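Local atomic coordinates of hemolysin-related protein (PDB entry 5V6F), a protein that probably binds mannose-containing glycans through this lectin domain, the second beta-prism domain of the biofilm protein RbmC. Residues Leu74-Gly79 / Thr100-Asn105. Residues are numbered along the deposited sequence; the frame is centred on the assembly and turned at random.
Sequences LYNWGG and THYASN. With BMA (beta-D-mannopyranose), chain B; MAN (alpha-D-mannopyranose), chain C; MAN (alpha-D-mannopyranose), chain D; SO4 (sulfate ion), chain E.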
loop_
_atom_site.group_PDB
_atom_site.type_symbol
_atom_site.label_atom_id
_atom_site.label_comp_id
_atom_site.label_asym_id
_atom_site.label_seq_id
_atom_site.Cartn_x
_atom_site.Cartn_y
_atom_site.Cartn_z
ATOM N N LEU A 74 0.337 -6.302 -14.093
ATOM C CA LEU A 74 0.329 -5.421 -15.255
ATOM C C LEU A 74 -1.047 -4.781 -15.357
ATOM O O LEU A 74 -1.991 -5.375 -15.882
ATOM C CB LEU A 74 0.676 -6.199 -16.520
ATOM C CG LEU A 74 0.690 -5.395 -17.821
ATOM C CD1 LEU A 74 1.686 -4.249 -17.755
ATOM C CD2 LEU A 74 1.018 -6.304 -18.993
ATOM N N TYR A 75 -1.152 -3.562 -14.836
ATOM C CA TYR A 75 -2.401 -2.817 -14.842
ATOM C C TYR A 75 -2.890 -2.598 -16.268
ATOM O O TYR A 75 -2.104 -2.320 -17.177
ATOM C CB TYR A 75 -2.178 -1.484 -14.130
ATOM C CG TYR A 75 -3.410 -0.661 -13.853
ATOM C CD1 TYR A 75 -4.502 -1.199 -13.182
ATOM C CD2 TYR A 75 -3.467 0.673 -14.232
ATOM C CE1 TYR A 75 -5.625 -0.434 -12.916
ATOM C CE2 TYR A 75 -4.584 1.445 -13.966
ATOM C CZ TYR A 75 -5.659 0.887 -13.306
ATOM O OH TYR A 75 -6.780 1.640 -13.035
ATOM N N ASN A 76 -4.209 -2.708 -16.458
ATOM C CA ASN A 76 -4.774 -2.684 -17.803
ATOM C C ASN A 76 -4.579 -1.351 -18.512
ATOM O O ASN A 76 -4.627 -1.312 -19.746
ATOM C CB ASN A 76 -6.265 -3.005 -17.761
ATOM C CG ASN A 76 -6.540 -4.475 -17.556
ATOM O OD1 ASN A 76 -5.661 -5.329 -17.700
ATOM N ND2 ASN A 76 -7.771 -4.779 -17.221
ATOM N N TRP A 77 -4.390 -0.259 -17.778
ATOM C CA TRP A 77 -4.124 1.033 -18.396
ATOM C C TRP A 77 -2.637 1.359 -18.409
ATOM O O TRP A 77 -2.256 2.483 -18.755
ATOM C CB TRP A 77 -4.940 2.124 -17.696
ATOM C CG TRP A 77 -6.387 2.013 -18.068
ATOM C CD1 TRP A 77 -7.010 2.616 -19.124
ATOM C CD2 TRP A 77 -7.385 1.218 -17.417
ATOM N NE1 TRP A 77 -8.332 2.255 -19.162
ATOM C CE2 TRP A 77 -8.589 1.395 -18.127
ATOM C CE3 TRP A 77 -7.379 0.378 -16.298
ATOM C CZ2 TRP A 77 -9.775 0.764 -17.755
ATOM C CZ3 TRP A 77 -8.558 -0.244 -15.931
ATOM C CH2 TRP A 77 -9.741 -0.043 -16.655
ATOM N N GLY A 78 -1.791 0.384 -18.066
ATOM C CA GLY A 78 -0.363 0.493 -18.257
ATOM C C GLY A 78 0.458 0.252 -17.009
ATOM O O GLY A 78 0.102 0.704 -15.916
ATOM N N GLY A 79 1.564 -0.462 -17.171
ATOM C CA GLY A 79 2.593 -0.532 -16.160
ATOM C C GLY A 79 2.330 -1.585 -15.099
ATOM O O GLY A 79 1.202 -2.021 -14.868
ATOM N N THR A 100 -8.357 -6.724 -7.829
ATOM C CA THR A 100 -7.556 -7.719 -8.530
ATOM C C THR A 100 -8.008 -7.935 -9.970
ATOM O O THR A 100 -7.438 -8.784 -10.659
ATOM C CB THR A 100 -7.595 -9.061 -7.784
ATOM O OG1 THR A 100 -8.933 -9.579 -7.782
ATOM C CG2 THR A 100 -7.113 -8.902 -6.350
ATOM N N HIS A 101 -8.997 -7.183 -10.448
ATOM C CA HIS A 101 -9.687 -7.524 -11.686
ATOM C C HIS A 101 -9.236 -6.715 -12.894
ATOM O O HIS A 101 -9.703 -6.987 -14.006
ATOM C CB HIS A 101 -11.196 -7.359 -11.496
ATOM C CG HIS A 101 -11.777 -8.303 -10.491
ATOM N ND1 HIS A 101 -12.245 -9.554 -10.830
ATOM C CD2 HIS A 101 -11.952 -8.184 -9.155
ATOM C CE1 HIS A 101 -12.691 -10.163 -9.746
ATOM N NE2 HIS A 101 -12.524 -9.354 -8.716
ATOM N N TYR A 102 -8.341 -5.746 -12.726
ATOM C CA TYR A 102 -7.928 -4.886 -13.829
ATOM C C TYR A 102 -6.429 -4.979 -14.082
ATOM O O TYR A 102 -5.781 -3.999 -14.460
ATOM C CB TYR A 102 -8.356 -3.446 -13.565
ATOM C CG TYR A 102 -9.852 -3.330 -13.417
ATOM C CD1 TYR A 102 -10.460 -3.495 -12.182
ATOM C CD2 TYR A 102 -10.661 -3.093 -14.518
ATOM C CE1 TYR A 102 -11.826 -3.407 -12.042
ATOM C CE2 TYR A 102 -12.035 -3.001 -14.389
ATOM C CZ TYR A 102 -12.612 -3.162 -13.148
ATOM O OH TYR A 102 -13.981 -3.075 -13.013
ATOM N N ALA A 103 -5.870 -6.175 -13.911
ATOM C CA ALA A 103 -4.462 -6.401 -14.178
ATOM C C ALA A 103 -4.256 -7.839 -14.621
ATOM O O ALA A 103 -4.961 -8.753 -14.181
ATOM C CB ALA A 103 -3.597 -6.109 -12.948
ATOM N N SER A 104 -3.278 -8.021 -15.496
ATOM C CA SER A 104 -2.793 -9.327 -15.904
ATOM C C SER A 104 -1.428 -9.572 -15.268
ATOM O O SER A 104 -0.888 -8.722 -14.553
ATOM C CB SER A 104 -2.707 -9.413 -17.428
ATOM O OG SER A 104 -1.705 -8.541 -17.925
ATOM N N ASN A 105 -0.870 -10.751 -15.539
ATOM C CA ASN A 105 0.466 -11.116 -15.073
ATOM C C ASN A 105 0.635 -10.795 -13.591
ATOM O O ASN A 105 1.609 -10.168 -13.168
ATOM C CB ASN A 105 1.535 -10.419 -15.909
ATOM C CG ASN A 105 1.394 -10.715 -17.384
ATOM O OD1 ASN A 105 1.165 -11.857 -17.776
ATOM N ND2 ASN A 105 1.504 -9.684 -18.210
HETATM C C1 BMA B . -10.501 4.066 -16.716
HETATM C C2 BMA B . -9.529 5.201 -17.018
HETATM C C3 BMA B . -8.190 4.935 -16.289
HETATM C C4 BMA B . -8.383 4.532 -14.822
HETATM C C5 BMA B . -9.469 3.450 -14.686
HETATM C C6 BMA B . -9.835 3.159 -13.257
HETATM O O1 BMA B . -11.751 4.389 -17.275
HETATM O O2 BMA B . -10.041 6.443 -16.549
HETATM O O3 BMA B . -7.340 6.063 -16.311
HETATM O O4 BMA B . -7.130 4.063 -14.292
HETATM O O5 BMA B . -10.669 3.907 -15.343
HETATM O O6 BMA B . -9.925 4.397 -12.567
HETATM C C1 MAN C . -10.114 4.147 -11.170
HETATM C C2 MAN C . -10.432 5.476 -10.505
HETATM C C3 MAN C . -9.203 6.367 -10.566
HETATM C C4 MAN C . -7.949 5.633 -10.023
HETATM C C5 MAN C . -7.781 4.248 -10.704
HETATM C C6 MAN C . -6.662 3.391 -10.099
HETATM O O2 MAN C . -10.728 5.305 -9.123
HETATM O O3 MAN C . -9.415 7.588 -9.860
HETATM O O4 MAN C . -6.793 6.406 -10.286
HETATM O O5 MAN C . -9.010 3.512 -10.589
HETATM O O6 MAN C . -6.913 3.232 -8.704
HETATM C C1 MAN D . -6.249 5.939 -17.231
HETATM C C2 MAN D . -5.311 7.107 -16.948
HETATM C C3 MAN D . -5.971 8.404 -17.426
HETATM C C4 MAN D . -6.430 8.270 -18.887
HETATM C C5 MAN D . -7.370 7.065 -19.013
HETATM C C6 MAN D . -7.814 6.806 -20.435
HETATM O O2 MAN D . -4.080 6.981 -17.670
HETATM O O3 MAN D . -5.116 9.531 -17.263
HETATM O O4 MAN D . -7.120 9.435 -19.294
HETATM O O5 MAN D . -6.676 5.891 -18.558
HETATM O O6 MAN D . -6.656 6.750 -21.253
HETATM S S SO4 E . -2.613 -13.746 -14.746
HETATM O O1 SO4 E . -1.249 -14.167 -15.065
HETATM O O2 SO4 E . -3.183 -13.030 -15.887
HETATM O O3 SO4 E . -2.585 -12.874 -13.580
HETATM O O4 SO4 E . -3.423 -14.926 -14.453
HETATM O O HOH W 1 -3.000 -5.648 -18.593
#
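At the glycan pocket of this beta-prism lectin domain, the end of strand 65-75 and its turn pair with the loop that leads into strand 106-112. The pairing is antiparallel. Leu74 and Ser104 form a hydrogen-bonded pair: Leu74 N reaches Ser104 O at 2.8 Å, and Ser104 N returns to Leu74 O at 3.0 Å. Tyr75 and Ala103 follow as a non-hydrogen-bonded pair. Asn76 N then donates to Tyr102 O at 2.9 Å, just past the strand end.

A type I turn from Tyr75 to Gly78 carries the two sugar-binding side chains of this contact. With CG anti to the backbone N (chi1 -171°), the Tyr75 ring lies alongside Tyr102, and its CD1 comes close to the Tyr102 carbonyl oxygen. The hydroxyl OH is hydrogen-bonded to O4 of the beta-mannose, and that oxygen sits at the ring edge, near its plane. Trp77 lays one face against this mannose, with CZ2 3.5 Å from sugar C1. Asn76 CB lies over the opposite face, toward the rim.

The six-membered ring of Trp77 meets Tyr102 obliquely, the planes 32° apart. Tyr102 CD2 touches the indole edge at CZ3, 3.8 Å away, and Tyr102 also stacks on Phe31, which belongs to the pocket. Tyr102 thus lies in a second shell beside the edge of Trp77. Asp34, Asn52 and neighbouring backbone groups bind the alpha-mannoses.

On the side away from the sugar, CD2 of Leu74 packs beside Asn105 ND2. Ser104 OG, between its backbone N and carbonyl carbon (chi1 67°), lies against Leu74 CB. One water links the two segments: it donates to Leu74 O and to Asn76 OD1, and accepts from Ser104 OG at 3.2 Å.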